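Long-range contacts in pectate lyase (Paenibacillus sp. 0602, PDB 5GT5), which cleaves pectate by elimination as a polysaccharide lyase of family 1, probably within the chain, probably also on partly methylated pectins and probably with calcium as cofactor: residues 28-33 with 51-56; 103-108 with 439-444; 359-364 with 392-397; 282-287 with 399-404. The protein carries 1 engineered substitution. One frame throughout, in Å; residues are numbered along the deposited sequence.

Contact 1: residues 28-33 with 51-56; sequences AVYKKV and VVEIMN
Tyr30 to Val33 pair in parallel with Val51 to Ile54, their axes 4.7 Å apart at closest approach and 19° from parallel, and five backbone hydrogen bonds run from Val51 N to Val29 O at one end to Met55 N to Val33 O at the other. On the face that carries Tyr30 and Glu53, the tyrosine has CG anti to its backbone N (chi1 -170°), and its ring crosses Val51. Val51 CG1 sits over one ring face, 3.9 Å from the centroid of Tyr30, in a CH-pi contact. At the ring edge, Tyr30 OH donates to Glu53 OE1 at 2.7 Å. It reaches this oxygen from above the carboxylate plane, which stands 78° from the ring. Lys438 forms a salt bridge to the same OE1, and the two partners would probably favour an ionised carboxylate in this buried place. Lys32 runs alongside Glu53, yet its NZ stays 4.9 Å from Glu53 OE1 and pairs with Glu24 instead; its CG rests 3.9 Å from Met55 SD. On the other face, beside Lys31, Val33 CG2 meets Val52 CG1 at 3.6 Å, and Val33 CG1 lies 3.9 Å from Ile54 CD1. Helix 36-43, which connects the two strands and probably caps the N-terminal end of the parallel beta-helix, as in its family, covers this face with Leu39 and Ala42, while strand 102-106 pairs with the far side of 51-54 and lays Phe105 against Tyr30, Val51 and Glu53.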
loop_
_atom_site.group_PDB
_atom_site.type_symbol
_atom_site.label_atom_id
_atom_site.label_comp_id
_atom_site.label_asym_id
_atom_site.label_seq_id
_atom_site.Cartn_x
_atom_site.Cartn_y
_atom_site.Cartn_z
ATOM N N ALA A 28 19.665 -15.961 -8.311
ATOM C CA ALA A 28 19.958 -14.689 -7.670
ATOM C C ALA A 28 18.801 -14.238 -6.781
ATOM O O ALA A 28 19.009 -13.554 -5.778
ATOM C CB ALA A 28 20.265 -13.614 -8.692
ATOM N N VAL A 29 17.582 -14.570 -7.192
ATOM C CA VAL A 29 16.413 -14.054 -6.474
ATOM C C VAL A 29 15.512 -15.146 -5.902
ATOM O O VAL A 29 14.557 -14.827 -5.196
ATOM C CB VAL A 29 15.581 -13.065 -7.365
ATOM C CG1 VAL A 29 16.342 -11.746 -7.589
ATOM C CG2 VAL A 29 15.199 -13.693 -8.694
ATOM N N TYR A 30 15.786 -16.409 -6.196
ATOM C CA TYR A 30 15.044 -17.547 -5.641
ATOM C C TYR A 30 16.024 -18.332 -4.797
ATOM O O TYR A 30 16.984 -18.923 -5.360
ATOM C CB TYR A 30 14.517 -18.415 -6.785
ATOM C CG TYR A 30 13.537 -19.513 -6.421
ATOM C CD1 TYR A 30 13.900 -20.562 -5.570
ATOM C CD2 TYR A 30 12.277 -19.538 -7.001
ATOM C CE1 TYR A 30 12.995 -21.569 -5.269
ATOM C CE2 TYR A 30 11.354 -20.564 -6.699
ATOM C CZ TYR A 30 11.741 -21.578 -5.850
ATOM O OH TYR A 30 10.847 -22.574 -5.555
ATOM N N LYS A 31 15.837 -18.331 -3.479
ATOM C CA LYS A 31 16.757 -18.982 -2.565
ATOM C C LYS A 31 16.143 -20.202 -1.916
ATOM O O LYS A 31 15.093 -20.104 -1.266
ATOM C CB LYS A 31 17.242 -18.028 -1.475
ATOM C CG LYS A 31 17.939 -16.781 -1.988
ATOM C CD LYS A 31 19.185 -17.114 -2.815
ATOM C CE LYS A 31 19.896 -15.825 -3.144
ATOM N NZ LYS A 31 21.080 -16.128 -4.011
ATOM N N LYS A 32 16.796 -21.343 -2.069
ATOM C CA LYS A 32 16.406 -22.578 -1.402
ATOM C C LYS A 32 17.106 -22.640 -0.071
ATOM O O LYS A 32 18.332 -22.549 0.030
ATOM C CB LYS A 32 16.770 -23.785 -2.285
ATOM C CG LYS A 32 15.873 -23.871 -3.522
ATOM C CD LYS A 32 16.177 -25.083 -4.391
ATOM C CE LYS A 32 15.277 -25.094 -5.592
ATOM N NZ LYS A 32 15.560 -26.310 -6.437
ATOM N N VAL A 33 16.304 -22.767 0.974
ATOM C CA VAL A 33 16.811 -22.660 2.332
ATOM C C VAL A 33 16.776 -24.015 3.037
ATOM O O VAL A 33 15.696 -24.615 3.231
ATOM C CB VAL A 33 15.985 -21.596 3.100
ATOM C CG1 VAL A 33 16.199 -21.707 4.598
ATOM C CG2 VAL A 33 16.334 -20.191 2.592
ATOM N N VAL A 51 11.898 -14.876 -3.782
ATOM C CA VAL A 51 11.255 -16.105 -3.320
ATOM C C VAL A 51 12.217 -16.835 -2.428
ATOM O O VAL A 51 13.387 -17.044 -2.797
ATOM C CB VAL A 51 10.829 -17.006 -4.490
ATOM C CG1 VAL A 51 10.300 -18.338 -3.977
ATOM C CG2 VAL A 51 9.803 -16.299 -5.383
ATOM N N VAL A 52 11.725 -17.222 -1.252
ATOM C CA VAL A 52 12.433 -18.099 -0.333
ATOM C C VAL A 52 11.665 -19.428 -0.251
ATOM O O VAL A 52 10.498 -19.445 0.203
ATOM C CB VAL A 52 12.564 -17.454 1.076
ATOM C CG1 VAL A 52 13.192 -18.472 2.045
ATOM C CG2 VAL A 52 13.398 -16.157 1.008
ATOM N N GLU A 53 12.277 -20.532 -0.722
ATOM C CA GLU A 53 11.703 -21.859 -0.576
ATOM C C GLU A 53 12.376 -22.558 0.591
ATOM O O GLU A 53 13.562 -22.893 0.535
ATOM C CB GLU A 53 11.845 -22.710 -1.838
ATOM C CG GLU A 53 11.044 -24.033 -1.678
ATOM C CD GLU A 53 11.169 -24.983 -2.837
ATOM O OE1 GLU A 53 11.677 -24.596 -3.903
ATOM O OE2 GLU A 53 10.729 -26.138 -2.668
ATOM N N ILE A 54 11.616 -22.761 1.663
ATOM C CA ILE A 54 12.071 -23.536 2.813
ATOM C C ILE A 54 12.004 -25.011 2.408
ATOM O O ILE A 54 10.962 -25.485 1.975
ATOM C CB ILE A 54 11.130 -23.294 4.009
ATOM C CG1 ILE A 54 11.009 -21.790 4.281
ATOM C CG2 ILE A 54 11.565 -24.087 5.254
ATOM C CD1 ILE A 54 12.305 -21.172 4.664
ATOM N N MET A 55 13.116 -25.728 2.511
ATOM C CA MET A 55 13.217 -27.063 1.924
ATOM C C MET A 55 12.919 -28.183 2.914
ATOM O O MET A 55 12.637 -29.319 2.506
ATOM C CB MET A 55 14.639 -27.267 1.351
ATOM C CG MET A 55 15.058 -26.206 0.308
ATOM S SD MET A 55 13.919 -26.106 -1.058
ATOM C CE MET A 55 14.264 -27.692 -1.863
ATOM N N ASN A 56 13.021 -27.873 4.196
ATOM C CA ASN A 56 12.847 -28.874 5.251
ATOM C C ASN A 56 12.503 -28.157 6.545
ATOM O O ASN A 56 12.562 -26.924 6.596
ATOM C CB ASN A 56 14.122 -29.726 5.404
ATOM C CG ASN A 56 15.407 -28.889 5.390
ATOM O OD1 ASN A 56 16.141 -28.917 4.408
ATOM N ND2 ASN A 56 15.684 -28.147 6.466
#

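Contact 2: residues 103-108 with 439-444; sequences TIFSAN and DNWLKT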
loop_
_atom_site.group_PDB
_atom_site.type_symbol
_atom_site.label_atom_id
_atom_site.label_comp_id
_atom_site.label_asym_id
_atom_site.label_seq_id
_atom_site.Cartn_x
_atom_site.Cartn_y
_atom_site.Cartn_z
ATOM N N THR A 103 7.976 -13.682 -1.436
ATOM C CA THR A 103 7.214 -14.882 -1.100
ATOM C C THR A 103 8.082 -15.868 -0.344
ATOM O O THR A 103 9.190 -16.238 -0.805
ATOM C CB THR A 103 6.670 -15.564 -2.361
ATOM O OG1 THR A 103 5.799 -14.633 -3.014
ATOM C CG2 THR A 103 5.865 -16.846 -2.023
ATOM N N ILE A 104 7.575 -16.325 0.800
ATOM C CA ILE A 104 8.235 -17.372 1.589
ATOM C C ILE A 104 7.293 -18.556 1.650
ATOM O O ILE A 104 6.140 -18.397 2.031
ATOM C CB ILE A 104 8.577 -16.861 3.041
ATOM C CG1 ILE A 104 9.315 -15.514 2.992
ATOM C CG2 ILE A 104 9.323 -17.932 3.813
ATOM C CD1 ILE A 104 9.492 -14.848 4.387
ATOM N N PHE A 105 7.747 -19.746 1.295
ATOM C CA PHE A 105 6.864 -20.891 1.255
ATOM C C PHE A 105 7.657 -22.170 1.417
ATOM O O PHE A 105 8.899 -22.139 1.397
ATOM C CB PHE A 105 6.052 -20.927 -0.064
ATOM C CG PHE A 105 6.800 -21.532 -1.237
ATOM C CD1 PHE A 105 7.809 -20.802 -1.885
ATOM C CD2 PHE A 105 6.480 -22.801 -1.687
ATOM C CE1 PHE A 105 8.504 -21.367 -2.953
ATOM C CE2 PHE A 105 7.169 -23.366 -2.767
ATOM C CZ PHE A 105 8.179 -22.645 -3.385
ATOM N N SER A 106 6.936 -23.283 1.589
ATOM C CA SER A 106 7.560 -24.605 1.383
ATOM C C SER A 106 6.663 -25.462 0.528
ATOM O O SER A 106 5.458 -25.225 0.429
ATOM C CB SER A 106 7.857 -25.302 2.710
ATOM O OG SER A 106 6.671 -25.901 3.260
ATOM N N ALA A 107 7.258 -26.485 -0.092
ATOM C CA ALA A 107 6.510 -27.355 -0.972
ATOM C C ALA A 107 5.655 -28.364 -0.203
ATOM O O ALA A 107 4.648 -28.808 -0.705
ATOM C CB ALA A 107 7.444 -28.123 -1.916
ATOM N N ASN A 108 6.047 -28.716 1.015
ATOM C CA ASN A 108 5.326 -29.792 1.702
ATOM C C ASN A 108 5.058 -29.557 3.179
ATOM O O ASN A 108 4.969 -30.497 3.981
ATOM C CB ASN A 108 5.991 -31.149 1.463
ATOM C CG ASN A 108 5.807 -31.639 0.042
ATOM O OD1 ASN A 108 4.700 -32.006 -0.372
ATOM N ND2 ASN A 108 6.885 -31.647 -0.711
ATOM N N ASP A 439 5.105 -24.588 -7.948
ATOM C CA ASP A 439 4.934 -23.262 -8.557
ATOM C C ASP A 439 3.575 -22.648 -8.171
ATOM O O ASP A 439 3.404 -21.428 -8.203
ATOM C CB ASP A 439 5.078 -23.335 -10.076
ATOM C CG ASP A 439 4.026 -24.210 -10.695
ATOM O OD1 ASP A 439 4.002 -25.406 -10.344
ATOM O OD2 ASP A 439 3.230 -23.711 -11.522
ATOM N N ASN A 440 2.610 -23.489 -7.794
ATOM C CA ASN A 440 1.318 -22.971 -7.423
ATOM C C ASN A 440 1.335 -22.139 -6.159
ATOM O O ASN A 440 0.427 -21.327 -5.951
ATOM C CB ASN A 440 0.337 -24.113 -7.281
ATOM C CG ASN A 440 -0.057 -24.678 -8.613
ATOM O OD1 ASN A 440 -0.778 -24.025 -9.371
ATOM N ND2 ASN A 440 0.401 -25.907 -8.907
ATOM N N TRP A 441 2.345 -22.356 -5.325
ATOM C CA TRP A 441 2.493 -21.575 -4.101
ATOM C C TRP A 441 2.896 -20.127 -4.368
ATOM O O TRP A 441 2.706 -19.260 -3.506
ATOM C CB TRP A 441 3.467 -22.243 -3.119
ATOM C CG TRP A 441 2.916 -23.503 -2.539
ATOM C CD1 TRP A 441 3.414 -24.765 -2.700
ATOM C CD2 TRP A 441 1.726 -23.645 -1.737
ATOM N NE1 TRP A 441 2.627 -25.676 -2.056
ATOM C CE2 TRP A 441 1.587 -25.021 -1.447
ATOM C CE3 TRP A 441 0.769 -22.740 -1.228
ATOM C CZ2 TRP A 441 0.541 -25.528 -0.673
ATOM C CZ3 TRP A 441 -0.282 -23.244 -0.460
ATOM C CH2 TRP A 441 -0.394 -24.630 -0.196
ATOM N N LEU A 442 3.391 -19.842 -5.568
ATOM C CA LEU A 442 3.770 -18.483 -5.940
ATOM C C LEU A 442 2.629 -17.693 -6.561
ATOM O O LEU A 442 2.714 -16.479 -6.676
ATOM C CB LEU A 442 4.937 -18.529 -6.941
ATOM C CG LEU A 442 6.199 -19.269 -6.502
ATOM C CD1 LEU A 442 7.319 -19.054 -7.548
ATOM C CD2 LEU A 442 6.666 -18.856 -5.127
ATOM N N LYS A 443 1.588 -18.385 -6.999
ATOM C CA LYS A 443 0.455 -17.730 -7.673
ATOM C C LYS A 443 -0.532 -17.117 -6.697
ATOM O O LYS A 443 -0.615 -17.531 -5.526
ATOM C CB LYS A 443 -0.282 -18.770 -8.514
ATOM C CG LYS A 443 0.601 -19.487 -9.559
ATOM C CD LYS A 443 -0.243 -20.556 -10.271
ATOM C CE LYS A 443 0.568 -21.386 -11.226
ATOM N NZ LYS A 443 -0.233 -22.577 -11.676
ATOM N N THR A 444 -1.319 -16.169 -7.182
ATOM C CA THR A 444 -2.367 -15.573 -6.352
ATOM C C THR A 444 -3.761 -15.815 -6.909
ATOM O O THR A 444 -4.751 -15.456 -6.268
ATOM C CB THR A 444 -2.162 -14.077 -6.149
ATOM O OG1 THR A 444 -2.177 -13.414 -7.419
ATOM C CG2 THR A 444 -0.841 -13.824 -5.443
HETATM O O HOH W 1 5.070 -15.363 -5.448
HETATM O O HOH W 2 2.226 -28.602 -2.204
HETATM O O HOH W 3 4.348 -28.178 -3.526
#
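Thr103 OG1 is gripped by two partners: it donates to water 1 at 2.6 Å, which in turn donates to Leu442 O, and it accepts from Gly19 N. The methyl of the same threonine turns to Leu442, whose CD2 lies 3.8 Å from Thr103 CG2 and equally close to Phe105 CE1. Phe105 holds CG between its backbone N and carbonyl carbon (chi1 82°), and its CD2 meets Trp441 CB at 3.4 Å. The phenyl ring and the five-membered ring of Trp441 are inclined at 32° to each other. Strand 102-106 belongs to the parallel beta-helix of this lyase family, and the C-terminal tail folds back over its outer surface here, with Leu442 also reaching Val51 of the neighbouring strand 51-54. An alanine in place of Phe105 would probably open a gap between the strand and the tail, leaving Trp441 CB and Leu442 CD2 without the ring they pack on. Beyond Phe105 the chain meets the indole through its backbone, Ser106 O lying over one face, 3.8 Å from Trp441 CD1. Water 2, in the indole plane, accepts from Trp441 NE1 at 3.0 Å and lies 2.9 Å from Ala107 O. Trp436 and His166 each make an edge-to-face contact with Trp441.

Contact 3: residues 359-364 with 392-397; sequences TYTGKI and VPAAIK
Thr361 and Lys397 join the approach to strand 363-367, near the C-terminal end of the parallel beta-helix, to the irregular chain that follows strand 378-380. The lysine carries most of the contact. Its CG is anti to the carbonyl carbon (chi1 -72°), and the chain runs extended from there across Thr361, with Lys397 CE 3.9 Å from Thr361 CB. At its end NZ donates to Thr361 O at 2.9 Å, tilted 32° from the carbonyl plane, and also to Ala358 O. An alanine here would probably leave both carbonyls without their ammonium donor and uncover the Thr361 side chain. Thr361 OG1 touches Ala394 CB at 3.4 Å, bonds Asn351 and shares water 4 with Ala395 O. Lys363 crosses Lys397 at about a right angle, its CG 3.8 Å from Lys397 CB; its own NZ departs to Asn402 and Ser400. Between the backbones, water 5 joins Gly362 O to Lys397 N (3.0 Å from the water), and water 6 joins Ile364 N to Lys397 O (2.7 Å from the water). The pattern is that of parallel strand pairing about Lys363, with water in place of direct bonds. Strand 333-337 forms the regular pairing of 363-367, Ile364 packs on strands 324-329 and 346-349, and Ala394 O is held by Asn350, just beyond strand 346-349.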
loop_
_atom_site.group_PDB
_atom_site.type_symbol
_atom_site.label_atom_id
_atom_site.label_comp_id
_atom_site.label_asym_id
_atom_site.label_seq_id
_atom_site.Cartn_x
_atom_site.Cartn_y
_atom_site.Cartn_z
ATOM N N THR A 359 -16.007 5.410 24.205
ATOM C CA THR A 359 -14.763 5.553 23.449
ATOM C C THR A 359 -14.079 4.206 23.288
ATOM O O THR A 359 -13.379 3.971 22.286
ATOM C CB THR A 359 -13.808 6.539 24.146
ATOM O OG1 THR A 359 -14.503 7.784 24.351
ATOM C CG2 THR A 359 -12.571 6.813 23.324
ATOM N N TYR A 360 -14.294 3.314 24.247
ATOM C CA TYR A 360 -13.675 1.984 24.219
ATOM C C TYR A 360 -14.518 0.924 23.487
ATOM O O TYR A 360 -14.070 -0.201 23.275
ATOM C CB TYR A 360 -13.288 1.540 25.629
ATOM C CG TYR A 360 -12.095 2.303 26.168
ATOM C CD1 TYR A 360 -10.806 2.038 25.711
ATOM C CD2 TYR A 360 -12.269 3.348 27.075
ATOM C CE1 TYR A 360 -9.727 2.763 26.185
ATOM C CE2 TYR A 360 -11.197 4.074 27.548
ATOM C CZ TYR A 360 -9.927 3.772 27.101
ATOM O OH TYR A 360 -8.833 4.485 27.560
ATOM N N THR A 361 -15.732 1.282 23.087
ATOM C CA THR A 361 -16.611 0.349 22.385
ATOM C C THR A 361 -16.320 0.306 20.893
ATOM O O THR A 361 -16.103 1.325 20.250
ATOM C CB THR A 361 -18.077 0.766 22.583
ATOM O OG1 THR A 361 -18.350 0.771 23.983
ATOM C CG2 THR A 361 -19.045 -0.215 21.875
ATOM N N GLY A 362 -16.265 -0.906 20.337
ATOM C CA GLY A 362 -16.168 -1.060 18.908
ATOM C C GLY A 362 -17.497 -1.477 18.297
ATOM O O GLY A 362 -18.452 -1.849 19.026
ATOM N N LYS A 363 -17.569 -1.389 16.970
ATOM C CA LYS A 363 -18.731 -1.837 16.198
ATOM C C LYS A 363 -18.502 -3.256 15.743
ATOM O O LYS A 363 -17.427 -3.598 15.259
ATOM C CB LYS A 363 -18.942 -0.952 14.978
ATOM C CG LYS A 363 -19.186 0.532 15.306
ATOM C CD LYS A 363 -19.160 1.450 14.096
ATOM C CE LYS A 363 -17.739 1.670 13.576
ATOM N NZ LYS A 363 -17.756 2.605 12.427
ATOM N N ILE A 364 -19.519 -4.097 15.859
ATOM C CA ILE A 364 -19.376 -5.519 15.508
ATOM C C ILE A 364 -20.730 -6.088 15.096
ATOM O O ILE A 364 -21.760 -5.808 15.723
ATOM C CB ILE A 364 -18.736 -6.336 16.657
ATOM C CG1 ILE A 364 -18.483 -7.784 16.247
ATOM C CG2 ILE A 364 -19.565 -6.239 17.961
ATOM C CD1 ILE A 364 -17.433 -8.505 17.123
ATOM N N VAL A 392 -21.781 -8.078 23.474
ATOM C CA VAL A 392 -21.723 -7.741 24.891
ATOM C C VAL A 392 -20.357 -7.128 25.183
ATOM O O VAL A 392 -19.408 -7.382 24.438
ATOM C CB VAL A 392 -21.936 -8.972 25.798
ATOM C CG1 VAL A 392 -23.232 -9.649 25.460
ATOM C CG2 VAL A 392 -20.785 -9.956 25.665
ATOM N N PRO A 393 -20.228 -6.329 26.253
ATOM C CA PRO A 393 -21.206 -5.956 27.277
ATOM C C PRO A 393 -21.629 -4.490 27.233
ATOM O O PRO A 393 -22.462 -4.064 28.058
ATOM C CB PRO A 393 -20.394 -6.174 28.546
ATOM C CG PRO A 393 -19.047 -5.636 28.168
ATOM C CD PRO A 393 -18.857 -5.997 26.693
ATOM N N ALA A 394 -21.089 -3.705 26.313
ATOM C CA ALA A 394 -21.365 -2.268 26.309
ATOM C C ALA A 394 -22.553 -1.935 25.430
ATOM O O ALA A 394 -22.951 -2.728 24.552
ATOM C CB ALA A 394 -20.123 -1.490 25.841
ATOM N N ALA A 395 -23.120 -0.754 25.670
ATOM C CA ALA A 395 -24.162 -0.209 24.812
ATOM C C ALA A 395 -23.704 -0.351 23.374
ATOM O O ALA A 395 -22.551 -0.033 23.023
ATOM C CB ALA A 395 -24.397 1.243 25.152
ATOM N N ILE A 396 -24.600 -0.848 22.521
ATOM C CA ILE A 396 -24.203 -1.260 21.172
ATOM C C ILE A 396 -24.096 -0.064 20.239
ATOM O O ILE A 396 -24.997 0.767 20.176
ATOM C CB ILE A 396 -25.183 -2.333 20.626
ATOM C CG1 ILE A 396 -25.102 -3.576 21.499
ATOM C CG2 ILE A 396 -24.927 -2.655 19.148
ATOM C CD1 ILE A 396 -26.242 -4.589 21.314
ATOM N N LYS A 397 -22.990 0.040 19.520
ATOM C CA LYS A 397 -22.847 1.013 18.462
ATOM C C LYS A 397 -23.319 0.422 17.146
ATOM O O LYS A 397 -22.859 -0.635 16.756
ATOM C CB LYS A 397 -21.371 1.403 18.280
ATOM C CG LYS A 397 -20.792 2.270 19.407
ATOM C CD LYS A 397 -19.344 2.643 19.109
ATOM C CE LYS A 397 -18.781 3.703 20.040
ATOM N NZ LYS A 397 -17.331 3.922 19.714
HETATM O O HOH W 4 -20.884 1.843 24.064
HETATM O O HOH W 5 -21.088 -2.297 19.576
HETATM O O HOH W 6 -22.027 -3.134 17.110
#

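Contact 4: residues 282-287 with 399-404; sequences GGNAHA and FSWNGF
Asn284 and Asn402 are joined by a pair of hydrogen bonds in which the side-chain amide of the first reads the backbone of the second. Asn402 N donates to Asn284 OD1 at 2.9 Å, nearly straight at 168° and on a lone pair, while Asn284 ND2 returns a bond of 3.0 Å to Asn402 O, again in the carbonyl plane. With both polar atoms of the amide used, its rotation is fixed and its flip state settled. A third bond runs the other way: Asn402 ND2 meets Gly283 O at 3.0 Å from above the carbonyl plane, 38° out of it. Beside the amide lies the indole of Trp401, which turns its edge to the strand; Asn284 OD1 is 3.3 Å from Trp401 CE3, and Ala285 O is 3.5 Å from Trp401 CZ3. Farther along, Trp401 CH2 touches His286 CB. Phe404 comes tip to tip with Asn284, its CE2 3.6 Å from Asn284 ND2.

The indole lies between two phenylalanines of its own segment: Phe399 CZ stands over the centre of one face and Phe404 CE1 over the opposite face, offset toward the rim. The Asn402 amide is set by Lys363, which bonds OD1, and by Ser331 O, a second acceptor for ND2. His286 is fixed by Tyr409 and Glu337. The side chain of Ala285 is about 11 Å from that of Arg276, the probable active-site arginine. Strand 284-288 lies in the parallel beta-helix between strands 262-271 and 333-337, and Trp401 also rests on Ala333 and Leu335 of the latter.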
loop_
_atom_site.group_PDB
_atom_site.type_symbol
_atom_site.label_atom_id
_atom_site.label_comp_id
_atom_site.label_asym_id
_atom_site.label_seq_id
_atom_site.Cartn_x
_atom_site.Cartn_y
_atom_site.Cartn_z
ATOM N N GLY A 282 -9.883 0.116 16.508
ATOM C CA GLY A 282 -9.856 1.229 15.549
ATOM C C GLY A 282 -10.109 1.002 14.069
ATOM O O GLY A 282 -10.734 1.825 13.411
ATOM N N GLY A 283 -9.577 -0.079 13.515
ATOM C CA GLY A 283 -9.613 -0.285 12.071
ATOM C C GLY A 283 -10.791 -1.083 11.557
ATOM O O GLY A 283 -11.915 -0.881 12.006
ATOM N N ASN A 284 -10.520 -1.965 10.591
ATOM C CA ASN A 284 -11.523 -2.787 9.935
ATOM C C ASN A 284 -11.077 -4.221 9.860
ATOM O O ASN A 284 -9.972 -4.511 9.410
ATOM C CB ASN A 284 -11.779 -2.309 8.500
ATOM C CG ASN A 284 -12.414 -0.958 8.440
ATOM O OD1 ASN A 284 -13.551 -0.770 8.859
ATOM N ND2 ASN A 284 -11.685 0.010 7.877
ATOM N N ALA A 285 -11.930 -5.135 10.311
ATOM C CA ALA A 285 -11.645 -6.558 10.202
ATOM C C ALA A 285 -12.845 -7.301 9.660
ATOM O O ALA A 285 -13.959 -7.083 10.148
ATOM C CB ALA A 285 -11.268 -7.140 11.544
ATOM N N HIS A 286 -12.614 -8.187 8.695
ATOM C CA HIS A 286 -13.664 -8.989 8.076
ATOM C C HIS A 286 -13.274 -10.454 8.167
ATOM O O HIS A 286 -12.221 -10.853 7.635
ATOM C CB HIS A 286 -13.831 -8.539 6.611
ATOM C CG HIS A 286 -14.836 -9.336 5.829
ATOM N ND1 HIS A 286 -14.653 -9.641 4.497
ATOM C CD2 HIS A 286 -16.050 -9.823 6.171
ATOM C CE1 HIS A 286 -15.693 -10.334 4.062
ATOM N NE2 HIS A 286 -16.547 -10.473 5.052
ATOM N N ALA A 287 -14.105 -11.246 8.842
ATOM C CA ALA A 287 -13.945 -12.693 8.882
ATOM C C ALA A 287 -15.137 -13.329 8.179
ATOM O O ALA A 287 -16.295 -13.027 8.477
ATOM C CB ALA A 287 -13.840 -13.185 10.299
ATOM N N PHE A 399 -23.576 -0.881 13.547
ATOM C CA PHE A 399 -22.465 -1.275 12.708
ATOM C C PHE A 399 -22.317 -0.422 11.459
ATOM O O PHE A 399 -23.294 -0.101 10.776
ATOM C CB PHE A 399 -22.544 -2.756 12.315
ATOM C CG PHE A 399 -21.366 -3.188 11.495
ATOM C CD1 PHE A 399 -20.184 -3.566 12.121
ATOM C CD2 PHE A 399 -21.422 -3.157 10.116
ATOM C CE1 PHE A 399 -19.087 -3.897 11.398
ATOM C CE2 PHE A 399 -20.328 -3.507 9.368
ATOM C CZ PHE A 399 -19.139 -3.882 10.007
ATOM N N SER A 400 -21.076 -0.069 11.156
ATOM C CA SER A 400 -20.703 0.486 9.858
ATOM C C SER A 400 -19.194 0.312 9.742
ATOM O O SER A 400 -18.497 0.267 10.767
ATOM C CB SER A 400 -21.086 1.965 9.744
ATOM O OG SER A 400 -20.311 2.767 10.608
ATOM N N TRP A 401 -18.697 0.191 8.516
ATOM C CA TRP A 401 -17.268 0.142 8.284
ATOM C C TRP A 401 -16.640 1.504 8.532
ATOM O O TRP A 401 -17.322 2.527 8.553
ATOM C CB TRP A 401 -16.987 -0.276 6.851
ATOM C CG TRP A 401 -17.383 -1.713 6.560
ATOM C CD1 TRP A 401 -18.399 -2.155 5.737
ATOM C CD2 TRP A 401 -16.764 -2.898 7.098
ATOM N NE1 TRP A 401 -18.443 -3.539 5.742
ATOM C CE2 TRP A 401 -17.444 -4.010 6.561
ATOM C CE3 TRP A 401 -15.698 -3.122 7.985
ATOM C CZ2 TRP A 401 -17.083 -5.325 6.868
ATOM C CZ3 TRP A 401 -15.350 -4.430 8.288
ATOM C CH2 TRP A 401 -16.045 -5.507 7.743
ATOM N N ASN A 402 -15.337 1.523 8.710
ATOM C CA ASN A 402 -14.603 2.762 8.877
ATOM C C ASN A 402 -13.930 3.212 7.602
ATOM O O ASN A 402 -13.016 2.558 7.130
ATOM C CB ASN A 402 -13.570 2.618 9.992
ATOM C CG ASN A 402 -14.219 2.472 11.341
ATOM O OD1 ASN A 402 -15.220 3.149 11.641
ATOM N ND2 ASN A 402 -13.673 1.592 12.182
ATOM N N GLY A 403 -14.422 4.296 6.996
ATOM C CA GLY A 403 -13.692 4.900 5.885
ATOM C C GLY A 403 -14.273 4.530 4.539
ATOM O O GLY A 403 -13.858 5.031 3.494
ATOM N N PHE A 404 -15.194 3.580 4.570
ATOM C CA PHE A 404 -15.917 3.138 3.393
ATOM C C PHE A 404 -17.286 2.601 3.814
ATOM O O PHE A 404 -17.511 2.304 4.990
ATOM C CB PHE A 404 -15.126 2.107 2.563
ATOM C CG PHE A 404 -14.559 0.958 3.363
ATOM C CD1 PHE A 404 -15.357 -0.113 3.732
ATOM C CD2 PHE A 404 -13.219 0.943 3.715
ATOM C CE1 PHE A 404 -14.820 -1.180 4.457
ATOM C CE2 PHE A 404 -12.678 -0.110 4.438
ATOM C CZ PHE A 404 -13.473 -1.172 4.814
#

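In the fold
All four contacts involve strands of the same parallel beta-helix, but in two groups. Contacts 1 and 2 touch at the N-terminal end, where strands 51-54 and 102-106 are neighbours; contacts 3 and 4 meet farther along, joined by Lys363, whose NZ bonds Asn402. The centres of contacts 1 and 3 are about 46 Å apart, on opposite sides of the chain's centre. Contact 1 is regular strand pairing, whereas the others bring irregular C-terminal chain onto the beta-helix. Contact 2, the most buried, relies on aromatic and aliphatic packing with bridging waters. Contact 3 is partly buried and uses a lysine and water bridges; contact 4, also partly buried, depends on direct amide bonds.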